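Local coordinates for halocarboxylic acid dehalogenase DehI (Pseudomonas putida, PDB 3BJX), which is a haloacid dehalogenase that probably hydrolyses the carbon–halogen bond of small 2-haloalkanoic acids, releasing halide, at residues S290-T295 against E302-S307; V226-Q231 against I284-I289; K102-A107 against L215-D220. All coordinates share one frame; numbering follows the deposited sequence.

Contact 1. Residues S290-T295 against E302-S307; sequences SIIHIT and EAASKS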
ATOM      1  N   SER A 290       9.909   8.514 -10.815  1.00 13.45           N
ATOM      2  CA  SER A 290       9.367   9.704 -11.473  1.00 10.89           C
ATOM      3  C   SER A 290      10.425  10.805 -11.613  1.00 12.15           C
ATOM      4  O   SER A 290      10.500  11.503 -12.647  1.00 11.72           O
ATOM      5  CB  SER A 290       8.176  10.261 -10.675  1.00 10.28           C
ATOM      6  OG  SER A 290       7.024   9.439 -10.760  1.00  8.96           O
ATOM      7  N   ILE A 291      11.213  10.970 -10.545  1.00 13.68           N
ATOM      8  CA  ILE A 291      12.210  12.045 -10.425  1.00 14.15           C
ATOM      9  C   ILE A 291      13.466  11.719 -11.213  1.00 14.86           C
ATOM     10  O   ILE A 291      14.047  12.601 -11.841  1.00 16.13           O
ATOM     11  CB  ILE A 291      12.522  12.394  -8.917  1.00 13.97           C
ATOM     12  CG1 ILE A 291      11.235  12.834  -8.196  1.00 12.48           C
ATOM     13  CG2 ILE A 291      13.623  13.437  -8.785  1.00 12.27           C
ATOM     14  CD1 ILE A 291      10.586  14.081  -8.712  1.00 15.37           C
ATOM     15  N   ILE A 292      13.870  10.451 -11.205  1.00 15.13           N
ATOM     16  CA  ILE A 292      14.940  10.029 -12.086  1.00 16.29           C
ATOM     17  C   ILE A 292      14.508  10.191 -13.540  1.00 17.35           C
ATOM     18  O   ILE A 292      15.312  10.598 -14.370  1.00 17.40           O
ATOM     19  CB  ILE A 292      15.432   8.575 -11.773  1.00 16.97           C
ATOM     20  CG1 ILE A 292      16.331   8.596 -10.532  1.00 15.52           C
ATOM     21  CG2 ILE A 292      16.196   7.961 -12.965  1.00 14.77           C
ATOM     22  CD1 ILE A 292      16.770   7.267 -10.091  1.00 17.64           C
ATOM     23  N   HIS A 293      13.237   9.892 -13.845  1.00 18.46           N
ATOM     24  CA  HIS A 293      12.710  10.175 -15.181  1.00 17.68           C
ATOM     25  C   HIS A 293      12.817  11.623 -15.597  1.00 17.52           C
ATOM     26  O   HIS A 293      13.302  11.904 -16.678  1.00 20.96           O
ATOM     27  CB  HIS A 293      11.273   9.709 -15.379  1.00 17.12           C
ATOM     28  CG  HIS A 293      10.871   9.676 -16.822  1.00 16.61           C
ATOM     29  ND1 HIS A 293      11.519   8.888 -17.753  1.00 14.12           N
ATOM     30  CD2 HIS A 293       9.913  10.354 -17.501  1.00 14.37           C
ATOM     31  CE1 HIS A 293      10.963   9.073 -18.937  1.00 14.16           C
ATOM     32  NE2 HIS A 293       9.992   9.960 -18.812  1.00 13.16           N
ATOM     33  N   ILE A 294      12.370  12.540 -14.750  1.00 17.07           N
ATOM     34  CA  ILE A 294      12.522  13.973 -15.020  1.00 14.38           C
ATOM     35  C   ILE A 294      14.001  14.341 -15.214  1.00 15.48           C
ATOM     36  O   ILE A 294      14.356  15.026 -16.158  1.00 15.04           O
ATOM     37  CB  ILE A 294      11.900  14.804 -13.867  1.00 14.15           C
ATOM     38  CG1 ILE A 294      10.369  14.718 -13.905  1.00 11.98           C
ATOM     39  CG2 ILE A 294      12.366  16.257 -13.897  1.00 11.45           C
ATOM     40  CD1 ILE A 294       9.671  15.068 -12.572  1.00 11.08           C
ATOM     41  N   THR A 295      14.857  13.871 -14.313  1.00 16.55           N
ATOM     42  CA  THR A 295      16.306  14.079 -14.423  1.00 17.33           C
ATOM     43  C   THR A 295      16.875  13.619 -15.753  1.00 18.85           C
ATOM     44  O   THR A 295      17.712  14.308 -16.341  1.00 18.79           O
ATOM     45  CB  THR A 295      17.051  13.401 -13.275  1.00 15.82           C
ATOM     46  OG1 THR A 295      16.400  13.747 -12.043  1.00 15.92           O
ATOM     47  CG2 THR A 295      18.498  13.864 -13.206  1.00 15.25           C
ATOM     48  N   GLU A 302      22.937   8.729 -18.006  1.00 28.61           N
ATOM     49  CA  GLU A 302      24.095   8.482 -17.159  1.00 28.64           C
ATOM     50  C   GLU A 302      24.099   9.436 -15.985  1.00 28.65           C
ATOM     51  O   GLU A 302      24.353   9.032 -14.847  1.00 28.51           O
ATOM     52  CB  GLU A 302      25.399   8.588 -17.938  1.00 30.57           C
ATOM     53  CG  GLU A 302      26.564   8.131 -17.102  1.00 33.92           C
ATOM     54  CD  GLU A 302      27.900   8.306 -17.777  1.00 35.69           C
ATOM     55  OE1 GLU A 302      28.403   7.309 -18.350  1.00 36.89           O
ATOM     56  OE2 GLU A 302      28.446   9.432 -17.719  1.00 35.98           O
ATOM     57  N   ALA A 303      23.810  10.704 -16.270  1.00 28.63           N
ATOM     58  CA  ALA A 303      23.671  11.726 -15.243  1.00 28.76           C
ATOM     59  C   ALA A 303      22.532  11.377 -14.293  1.00 28.22           C
ATOM     60  O   ALA A 303      22.622  11.642 -13.101  1.00 27.57           O
ATOM     61  CB  ALA A 303      23.427  13.090 -15.881  1.00 29.29           C
ATOM     62  N   ALA A 304      21.469  10.779 -14.834  1.00 26.77           N
ATOM     63  CA  ALA A 304      20.278  10.433 -14.053  1.00 25.29           C
ATOM     64  C   ALA A 304      20.527   9.283 -13.083  1.00 23.63           C
ATOM     65  O   ALA A 304      20.091   9.337 -11.938  1.00 23.05           O
ATOM     66  CB  ALA A 304      19.092  10.110 -14.971  1.00 25.09           C
ATOM     67  N   SER A 305      21.266   8.278 -13.540  1.00 21.82           N
ATOM     68  CA  SER A 305      21.376   6.994 -12.852  1.00 20.15           C
ATOM     69  C   SER A 305      22.636   6.765 -11.994  1.00 19.59           C
ATOM     70  O   SER A 305      22.671   5.836 -11.163  1.00 17.24           O
ATOM     71  CB  SER A 305      21.293   5.890 -13.886  1.00 18.65           C
ATOM     72  OG  SER A 305      22.500   5.829 -14.597  1.00 19.36           O
ATOM     73  N   LYS A 306      23.680   7.548 -12.253  1.00 20.56           N
ATOM     74  CA  LYS A 306      24.892   7.499 -11.451  1.00 23.36           C
ATOM     75  C   LYS A 306      24.673   8.297 -10.145  1.00 21.78           C
ATOM     76  O   LYS A 306      23.806   9.168 -10.086  1.00 20.88           O
ATOM     77  CB  LYS A 306      26.117   7.950 -12.264  1.00 24.95           C
ATOM     78  CG  LYS A 306      26.722   6.787 -13.121  1.00 27.69           C
ATOM     79  CD  LYS A 306      28.278   6.916 -13.336  1.00 28.05           C
ATOM     80  CE  LYS A 306      28.969   5.571 -13.753  1.00 27.31           C
ATOM     81  NZ  LYS A 306      30.444   5.710 -14.046  1.00 26.16           N
ATOM     82  N   SER A 307      25.421   7.956  -9.098  1.00 21.80           N
ATOM     83  CA  SER A 307      25.249   8.583  -7.785  1.00 19.70           C
ATOM     84  C   SER A 307      25.643  10.031  -7.908  1.00 19.66           C
ATOM     85  O   SER A 307      26.805  10.327  -8.243  1.00 20.24           O
ATOM     86  CB  SER A 307      26.121   7.899  -6.746  1.00 19.51           C
ATOM     87  OG  SER A 307      26.042   8.560  -5.492  1.00 23.31           O
TER
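Ala304 carries this contact from one side, and Ile292 and Thr295 receive it from the other. The backbones come close: the CA atoms of Thr295 and Ala304 are 5.4 Å apart, a spacing that the small alanine permits. Its CB points at helix 267-299 and settles between two neighbours one turn apart, with Ala304 CB 4.1 Å from Ile292 CG2 and 4.2 Å from Thr295 CG2. The same methyl, Ala304 CB, lies 3.9 Å from the carbonyl oxygen of Ile292, so it meets backbone as well as side chain.

Both branched residues present a CG2 methyl. In Ile292 the first torsion (chi1 -77°) puts CG1 beside the backbone N and CG2 on the far side from it, where it faces the alanine. Thr295 is turned in a similar way (chi1 -48°): OG1 lies beside the backbone N, and Thr295 CG2 swings outward to 4.0 Å from Ala304 CA. The rotation also separates the polar and apolar halves of the threonine. Its hydroxyl turns back along its own helix and donates to the carbonyl oxygen of Ile291, with a Thr295 OG1 to Ile291 O distance of 2.6 Å and a tilt of 32° from the carbonyl plane. The amide of Thr295 reaches that oxygen from the other face, so two donors grip one acceptor. OG1 is also hydrogen-bonded to Asn126 of helix 112-143, and these partners together should fix the rotation that offers the methyl to Ala304.

The contact is van der Waals packing, mostly between methyl groups, and all three touching residues are buried. Helix 301-305 ends here, Lys306 being the first residue to leave helical geometry. The arrangement is that of a short C-terminal helix folded back, after a brief link, on the long helix before it.

Contact 2. Residues V226-Q231 against I284-I289; sequences VARTEQ and IADITI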
ATOM      1  N   VAL A 226       3.829   9.011 -18.545  1.00 21.68           N
ATOM      2  CA  VAL A 226       4.588   7.861 -18.043  1.00 22.03           C
ATOM      3  C   VAL A 226       4.075   7.258 -16.748  1.00 22.36           C
ATOM      4  O   VAL A 226       4.065   6.032 -16.610  1.00 23.95           O
ATOM      5  CB  VAL A 226       6.112   8.133 -17.910  1.00 22.79           C
ATOM      6  CG1 VAL A 226       6.718   8.344 -19.259  1.00 22.75           C
ATOM      7  CG2 VAL A 226       6.391   9.326 -17.002  1.00 23.32           C
ATOM      8  N   ALA A 227       3.682   8.109 -15.800  1.00 21.17           N
ATOM      9  CA  ALA A 227       3.215   7.659 -14.502  1.00 18.92           C
ATOM     10  C   ALA A 227       2.031   6.707 -14.631  1.00 19.14           C
ATOM     11  O   ALA A 227       1.161   6.904 -15.478  1.00 18.58           O
ATOM     12  CB  ALA A 227       2.851   8.852 -13.632  1.00 18.86           C
ATOM     13  N   ARG A 228       2.007   5.678 -13.783  1.00 19.16           N
ATOM     14  CA  ARG A 228       0.953   4.653 -13.766  1.00 19.87           C
ATOM     15  C   ARG A 228       0.680   3.889 -15.083  1.00 21.56           C
ATOM     16  O   ARG A 228      -0.360   3.244 -15.223  1.00 20.89           O
ATOM     17  CB  ARG A 228      -0.341   5.210 -13.151  1.00 19.48           C
ATOM     18  CG  ARG A 228      -0.148   5.697 -11.713  1.00 18.39           C
ATOM     19  CD  ARG A 228      -0.286   4.572 -10.687  1.00 16.94           C
ATOM     20  NE  ARG A 228       0.865   3.684 -10.536  1.00 16.46           N
ATOM     21  CZ  ARG A 228       1.803   3.787  -9.587  1.00 16.94           C
ATOM     22  NH1 ARG A 228       1.801   4.788  -8.709  1.00 16.66           N
ATOM     23  NH2 ARG A 228       2.770   2.890  -9.527  1.00 13.85           N
ATOM     24  N   THR A 229       1.626   3.945 -16.024  1.00 23.12           N
ATOM     25  CA  THR A 229       1.580   3.103 -17.209  1.00 24.72           C
ATOM     26  C   THR A 229       2.053   1.703 -16.810  1.00 26.54           C
ATOM     27  O   THR A 229       2.649   1.540 -15.743  1.00 28.98           O
ATOM     28  CB  THR A 229       2.447   3.663 -18.364  1.00 24.61           C
ATOM     29  OG1 THR A 229       3.817   3.783 -17.948  1.00 24.27           O
ATOM     30  CG2 THR A 229       1.908   5.030 -18.858  1.00 23.30           C
ATOM     31  N   GLU A 230       1.759   0.700 -17.639  1.00 26.81           N
ATOM     32  CA  GLU A 230       2.187  -0.682 -17.415  1.00 29.14           C
ATOM     33  C   GLU A 230       3.674  -0.785 -17.108  1.00 26.37           C
ATOM     34  O   GLU A 230       4.070  -1.394 -16.108  1.00 25.48           O
ATOM     35  CB  GLU A 230       1.913  -1.518 -18.667  1.00 31.08           C
ATOM     36  CG  GLU A 230       0.825  -2.553 -18.557  1.00 34.09           C
ATOM     37  CD  GLU A 230       0.669  -3.343 -19.864  1.00 35.67           C
ATOM     38  OE1 GLU A 230       1.628  -3.347 -20.685  1.00 37.09           O
ATOM     39  OE2 GLU A 230      -0.418  -3.953 -20.068  1.00 38.09           O
ATOM     40  N   GLN A 231       4.480  -0.193 -17.989  1.00 24.05           N
ATOM     41  CA  GLN A 231       5.936  -0.184 -17.880  1.00 23.05           C
ATOM     42  C   GLN A 231       6.421   0.485 -16.586  1.00 21.12           C
ATOM     43  O   GLN A 231       7.390   0.024 -15.954  1.00 19.65           O
ATOM     44  CB  GLN A 231       6.545   0.478 -19.122  1.00 24.86           C
ATOM     45  CG  GLN A 231       8.066   0.364 -19.225  1.00 28.21           C
ATOM     46  CD  GLN A 231       8.585   0.447 -20.651  1.00 29.97           C
ATOM     47  OE1 GLN A 231       7.916   0.987 -21.544  1.00 31.33           O
ATOM     48  NE2 GLN A 231       9.794  -0.094 -20.877  1.00 29.93           N
ATOM     49  N   ILE A 284       7.664   5.534  -2.313  1.00 14.45           N
ATOM     50  CA  ILE A 284       9.080   5.845  -2.540  1.00 12.95           C
ATOM     51  C   ILE A 284       9.566   5.245  -3.850  1.00 13.38           C
ATOM     52  O   ILE A 284      10.203   5.942  -4.647  1.00 14.42           O
ATOM     53  CB  ILE A 284      10.016   5.317  -1.438  1.00 13.81           C
ATOM     54  CG1 ILE A 284       9.494   5.631  -0.032  1.00 14.10           C
ATOM     55  CG2 ILE A 284      11.458   5.855  -1.672  1.00 13.96           C
ATOM     56  CD1 ILE A 284       9.726   7.003   0.438  1.00 15.22           C
ATOM     57  N   ALA A 285       9.310   3.953  -4.068  1.00 13.31           N
ATOM     58  CA  ALA A 285       9.589   3.344  -5.390  1.00 13.24           C
ATOM     59  C   ALA A 285       9.041   4.225  -6.522  1.00 14.60           C
ATOM     60  O   ALA A 285       9.793   4.589  -7.432  1.00 18.35           O
ATOM     61  CB  ALA A 285       9.060   1.923  -5.499  1.00  8.98           C
ATOM     62  N   ASP A 286       7.758   4.593  -6.462  1.00 14.23           N
ATOM     63  CA  ASP A 286       7.144   5.395  -7.533  1.00 14.54           C
ATOM     64  C   ASP A 286       7.888   6.702  -7.704  1.00 15.78           C
ATOM     65  O   ASP A 286       8.168   7.110  -8.845  1.00 16.64           O
ATOM     66  CB  ASP A 286       5.683   5.750  -7.230  1.00 14.13           C
ATOM     67  CG  ASP A 286       4.765   4.541  -7.172  1.00 14.92           C
ATOM     68  OD1 ASP A 286       5.112   3.447  -7.654  1.00 13.76           O
ATOM     69  OD2 ASP A 286       3.661   4.702  -6.632  1.00 16.77           O
ATOM     70  N   ILE A 287       8.159   7.377  -6.577  1.00 15.51           N
ATOM     71  CA  ILE A 287       8.797   8.687  -6.605  1.00 15.47           C
ATOM     72  C   ILE A 287      10.236   8.563  -7.059  1.00 15.48           C
ATOM     73  O   ILE A 287      10.702   9.399  -7.839  1.00 17.13           O
ATOM     74  CB  ILE A 287       8.699   9.483  -5.254  1.00 15.84           C
ATOM     75  CG1 ILE A 287       7.236   9.730  -4.834  1.00 15.24           C
ATOM     76  CG2 ILE A 287       9.413  10.821  -5.373  1.00 14.38           C
ATOM     77  CD1 ILE A 287       6.396  10.552  -5.818  1.00 13.99           C
ATOM     78  N   THR A 288      10.937   7.528  -6.588  1.00 15.69           N
ATOM     79  CA  THR A 288      12.285   7.244  -7.068  1.00 14.61           C
ATOM     80  C   THR A 288      12.314   7.224  -8.612  1.00 16.09           C
ATOM     81  O   THR A 288      13.186   7.843  -9.241  1.00 17.18           O
ATOM     82  CB  THR A 288      12.910   5.918  -6.473  1.00 13.99           C
ATOM     83  OG1 THR A 288      13.124   6.046  -5.060  1.00 12.48           O
ATOM     84  CG2 THR A 288      14.276   5.649  -7.112  1.00 12.07           C
ATOM     85  N   ILE A 289      11.358   6.525  -9.218  1.00 15.38           N
ATOM     86  CA  ILE A 289      11.257   6.468 -10.681  1.00 14.33           C
ATOM     87  C   ILE A 289      10.905   7.797 -11.352  1.00 14.39           C
ATOM     88  O   ILE A 289      11.494   8.140 -12.379  1.00 15.28           O
ATOM     89  CB  ILE A 289      10.221   5.382 -11.138  1.00 12.50           C
ATOM     90  CG1 ILE A 289      10.669   3.987 -10.695  1.00 13.03           C
ATOM     91  CG2 ILE A 289      10.016   5.415 -12.640  1.00 12.52           C
ATOM     92  CD1 ILE A 289       9.511   3.003 -10.634  1.00  8.59           C
TER
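The guanidinium of Arg228 meets the carboxylate of Asp286 at its edge, with Asp286 CG in the guanidinium plane. The two planes are 62° apart, so the carboxylate is approached over one face: both arginine nitrogens lie above it on the same side. The grip is end-on and doubled. Arg228 NH1 donates to Asp286 OD2 at 2.8 Å, nearly straight at 171°, and Arg228 NH2 to Asp286 OD1 at 3.1 Å.

Bends at chi2 and chi3 curl the arginine chain so that its end approaches helix 267-299 although CB does not point there. Further partners hold both groups: NE of Arg228 forms a salt bridge with Asp233, and NH1 also bonds the carbonyl of His196. On the aspartate, Ser236 bonds OD1 and His198 bonds OD2, so this buried carboxylate has several polar mates.

Arg228 has positive phi, as the third residue of the turn that starts at Val226. The turn is closed by Thr229 N on Val226 O, and Thr229 OG1 adds a second bond to Val226 O at 2.6 Å and, more weakly, caps the N of Tyr232. The site is thus a type II beta turn whose last residue, Thr229, is the N-cap of helix 230-248, tied to helix 267-299 by a bidentate salt bridge.

Contact 3. Residues K102-A107 against L215-D220; sequences KERLYA and LQIVTD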
ATOM      1  N   LYS A 102      15.464  20.605 -20.869  1.00 26.08           N
ATOM      2  CA  LYS A 102      16.240  21.829 -20.769  1.00 27.79           C
ATOM      3  C   LYS A 102      15.769  22.897 -21.765  1.00 26.67           C
ATOM      4  O   LYS A 102      15.443  24.005 -21.361  1.00 26.63           O
ATOM      5  CB  LYS A 102      17.712  21.495 -20.960  1.00 31.00           C
ATOM      6  CG  LYS A 102      18.655  22.667 -20.863  1.00 35.40           C
ATOM      7  CD  LYS A 102      20.092  22.221 -21.154  1.00 38.69           C
ATOM      8  CE  LYS A 102      20.360  20.812 -20.598  1.00 40.04           C
ATOM      9  NZ  LYS A 102      21.678  20.749 -19.918  1.00 42.24           N
ATOM     10  N   GLU A 103      15.723  22.561 -23.058  1.00 26.89           N
ATOM     11  CA  GLU A 103      15.159  23.460 -24.093  1.00 27.57           C
ATOM     12  C   GLU A 103      13.709  23.890 -23.791  1.00 26.74           C
ATOM     13  O   GLU A 103      13.310  25.017 -24.088  1.00 27.44           O
ATOM     14  CB  GLU A 103      15.230  22.821 -25.492  1.00 29.27           C
ATOM     15  CG  GLU A 103      16.640  22.670 -26.117  1.00 30.61           C
ATOM     16  CD  GLU A 103      17.425  23.999 -26.245  1.00 33.08           C
ATOM     17  OE1 GLU A 103      16.818  25.097 -26.414  1.00 32.86           O
ATOM     18  OE2 GLU A 103      18.677  23.934 -26.182  1.00 34.71           O
ATOM     19  N   ARG A 104      12.932  22.977 -23.207  1.00 24.72           N
ATOM     20  CA  ARG A 104      11.578  23.259 -22.732  1.00 21.76           C
ATOM     21  C   ARG A 104      11.538  24.320 -21.649  1.00 20.63           C
ATOM     22  O   ARG A 104      10.647  25.170 -21.633  1.00 20.80           O
ATOM     23  CB  ARG A 104      10.907  21.963 -22.226  1.00 21.12           C
ATOM     24  CG  ARG A 104       9.519  22.164 -21.592  1.00 18.17           C
ATOM     25  CD  ARG A 104       8.522  22.696 -22.624  1.00 17.50           C
ATOM     26  NE  ARG A 104       7.219  23.091 -22.079  1.00 14.88           N
ATOM     27  CZ  ARG A 104       6.850  24.337 -21.796  1.00 16.77           C
ATOM     28  NH1 ARG A 104       7.690  25.346 -21.987  1.00 16.65           N
ATOM     29  NH2 ARG A 104       5.624  24.578 -21.314  1.00 17.70           N
ATOM     30  N   LEU A 105      12.477  24.241 -20.714  1.00 20.64           N
ATOM     31  CA  LEU A 105      12.551  25.201 -19.627  1.00 20.08           C
ATOM     32  C   LEU A 105      13.078  26.541 -20.130  1.00 21.13           C
ATOM     33  O   LEU A 105      12.634  27.582 -19.669  1.00 20.83           O
ATOM     34  CB  LEU A 105      13.377  24.644 -18.449  1.00 20.36           C
ATOM     35  CG  LEU A 105      12.694  23.460 -17.725  1.00 18.88           C
ATOM     36  CD1 LEU A 105      13.648  22.803 -16.741  1.00 17.66           C
ATOM     37  CD2 LEU A 105      11.358  23.848 -17.063  1.00 15.43           C
ATOM     38  N   TYR A 106      13.983  26.517 -21.108  1.00 22.50           N
ATOM     39  CA  TYR A 106      14.335  27.727 -21.844  1.00 23.47           C
ATOM     40  C   TYR A 106      13.089  28.409 -22.386  1.00 24.04           C
ATOM     41  O   TYR A 106      12.886  29.604 -22.170  1.00 23.78           O
ATOM     42  CB  TYR A 106      15.255  27.407 -23.024  1.00 25.61           C
ATOM     43  CG  TYR A 106      16.683  27.069 -22.658  1.00 26.03           C
ATOM     44  CD1 TYR A 106      17.268  27.544 -21.484  1.00 25.24           C
ATOM     45  CD2 TYR A 106      17.467  26.331 -23.525  1.00 26.72           C
ATOM     46  CE1 TYR A 106      18.594  27.247 -21.175  1.00 26.94           C
ATOM     47  CE2 TYR A 106      18.794  26.028 -23.228  1.00 27.75           C
ATOM     48  CZ  TYR A 106      19.354  26.484 -22.062  1.00 26.79           C
ATOM     49  OH  TYR A 106      20.670  26.150 -21.794  1.00 26.82           O
ATOM     50  N   ALA A 107      12.269  27.637 -23.102  1.00 23.87           N
ATOM     51  CA  ALA A 107      11.044  28.123 -23.713  1.00 23.35           C
ATOM     52  C   ALA A 107      10.083  28.687 -22.673  1.00 24.06           C
ATOM     53  O   ALA A 107       9.296  29.592 -22.969  1.00 24.86           O
ATOM     54  CB  ALA A 107      10.384  27.013 -24.505  1.00 22.88           C
ATOM     55  N   LEU A 215       7.162  22.710 -11.791  1.00 15.45           N
ATOM     56  CA  LEU A 215       6.351  21.626 -11.272  1.00 15.39           C
ATOM     57  C   LEU A 215       5.195  21.327 -12.230  1.00 17.07           C
ATOM     58  O   LEU A 215       4.892  20.152 -12.503  1.00 15.68           O
ATOM     59  CB  LEU A 215       5.823  21.943  -9.872  1.00 14.53           C
ATOM     60  CG  LEU A 215       4.894  20.889  -9.229  1.00 13.09           C
ATOM     61  CD1 LEU A 215       5.508  19.486  -9.197  1.00 12.00           C
ATOM     62  CD2 LEU A 215       4.509  21.321  -7.848  1.00 12.43           C
ATOM     63  N   GLN A 216       4.577  22.379 -12.761  1.00 17.59           N
ATOM     64  CA  GLN A 216       3.519  22.203 -13.743  1.00 20.05           C
ATOM     65  C   GLN A 216       3.981  21.449 -14.998  1.00 19.76           C
ATOM     66  O   GLN A 216       3.365  20.462 -15.389  1.00 21.71           O
ATOM     67  CB  GLN A 216       2.923  23.554 -14.108  1.00 22.23           C
ATOM     68  CG  GLN A 216       1.848  23.458 -15.166  1.00 25.98           C
ATOM     69  CD  GLN A 216       0.832  24.562 -15.053  1.00 28.32           C
ATOM     70  OE1 GLN A 216       1.183  25.749 -14.989  1.00 30.23           O
ATOM     71  NE2 GLN A 216      -0.443  24.187 -15.030  1.00 28.96           N
ATOM     72  N   ILE A 217       5.059  21.928 -15.618  1.00 19.73           N
ATOM     73  CA  ILE A 217       5.647  21.340 -16.825  1.00 17.17           C
ATOM     74  C   ILE A 217       6.065  19.889 -16.613  1.00 18.80           C
ATOM     75  O   ILE A 217       5.737  19.019 -17.429  1.00 16.67           O
ATOM     76  CB  ILE A 217       6.868  22.179 -17.312  1.00 16.87           C
ATOM     77  CG1 ILE A 217       6.405  23.537 -17.848  1.00 15.70           C
ATOM     78  CG2 ILE A 217       7.691  21.441 -18.363  1.00 13.73           C
ATOM     79  CD1 ILE A 217       7.538  24.448 -18.251  1.00 16.98           C
ATOM     80  N   VAL A 218       6.771  19.615 -15.511  1.00 18.67           N
ATOM     81  CA  VAL A 218       7.215  18.234 -15.250  1.00 18.09           C
ATOM     82  C   VAL A 218       6.044  17.304 -14.912  1.00 19.08           C
ATOM     83  O   VAL A 218       6.086  16.114 -15.243  1.00 20.10           O
ATOM     84  CB  VAL A 218       8.391  18.140 -14.216  1.00 17.57           C
ATOM     85  CG1 VAL A 218       9.548  19.087 -14.623  1.00 15.56           C
ATOM     86  CG2 VAL A 218       7.915  18.402 -12.776  1.00 13.44           C
ATOM     87  N   THR A 219       4.991  17.851 -14.299  1.00 20.11           N
ATOM     88  CA  THR A 219       3.778  17.074 -14.004  1.00 20.75           C
ATOM     89  C   THR A 219       3.009  16.754 -15.283  1.00 21.89           C
ATOM     90  O   THR A 219       2.788  15.573 -15.592  1.00 23.84           O
ATOM     91  CB  THR A 219       2.839  17.779 -12.951  1.00 20.64           C
ATOM     92  OG1 THR A 219       3.499  17.872 -11.679  1.00 19.98           O
ATOM     93  CG2 THR A 219       1.506  17.036 -12.780  1.00 19.41           C
ATOM     94  N   ASP A 220       2.618  17.795 -16.027  1.00 22.09           N
ATOM     95  CA  ASP A 220       1.654  17.646 -17.148  1.00 23.58           C
ATOM     96  C   ASP A 220       2.286  17.182 -18.456  1.00 21.95           C
ATOM     97  O   ASP A 220       1.612  16.606 -19.316  1.00 22.52           O
ATOM     98  CB  ASP A 220       0.866  18.951 -17.408  1.00 24.53           C
ATOM     99  CG  ASP A 220      -0.058  19.336 -16.252  1.00 27.02           C
ATOM    100  OD1 ASP A 220      -0.357  18.489 -15.379  1.00 28.20           O
ATOM    101  OD2 ASP A 220      -0.501  20.499 -16.224  1.00 27.90           O
TER
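Leu105 and Ile217 mark the nearest backbone approach, with CA atoms 8.4 Å apart, a separation bridged by side chains in this helix-helix packing of an all-alpha fold. Both segments are helical. Residues 102-107 form nearly all of the short helix 101-107, and 215-220 lie within helix 212-223, which widens to a pi-type turn at 218-220.

Ile217 is the shared element, its CB directed at the other helix. CD1 reaches furthest, because the chain is extended beyond CB (chi2 176°). Ile217 CD1 lies 4.0 Å from Leu105 CD2, an apolar contact between two buried residues. The side chains of Arg104 and Ile217 run toward each other from their two helices, and the guanidinium lies flat over the isoleucine. The arginine chain leaves the backbone extended (chi1 175°), then bends at chi2 (64°), which brings the planar end round over Ile217. Contact runs along much of the arginine: Arg104 CG lies 3.8 Å from Ile217 CG2, and Arg104 NH2 lies 3.7 Å from Ile217 CG1.

The charge is met separately, by a salt bridge from Arg104 NE to Glu221, one residue beyond the second segment. Arg104 thus joins the same helix twice, by its face and by a polar atom. With an alanine here, Ile217 would probably lose the cover over its CD1 and Glu221 would be left without this cationic mate.

Leu105 continues inward onto Phe110 and Ile115, linking the pair to helix 112-143. The face contact itself is well centred: Ile217 CD1 stands 3.5 Å above the guanidinium plane of Arg104, over its middle.

Overall arrangement
Along the chain the contacts come in series: contact 3 (102-107 with 215-220) closes first, then contact 2 (226-231 with 284-289), then contact 1 (290-295 with 302-307). Contacts 1 and 2 use successive parts of helix 267-299, their centres 13 Å apart, and meet where His293 packs on Val226. Contact 3 is centred 16 Å from contact 1 and 19 Å from contact 2, which it does not touch. Through Val218 on Ile294, helix 212-223 carries contact 3 onto helix 267-299. That long helix, shared by contacts 1 and 2, thus meets both its neighbour in sequence, helix 301-305, and the more distant helix 212-223 in a strand-free fold.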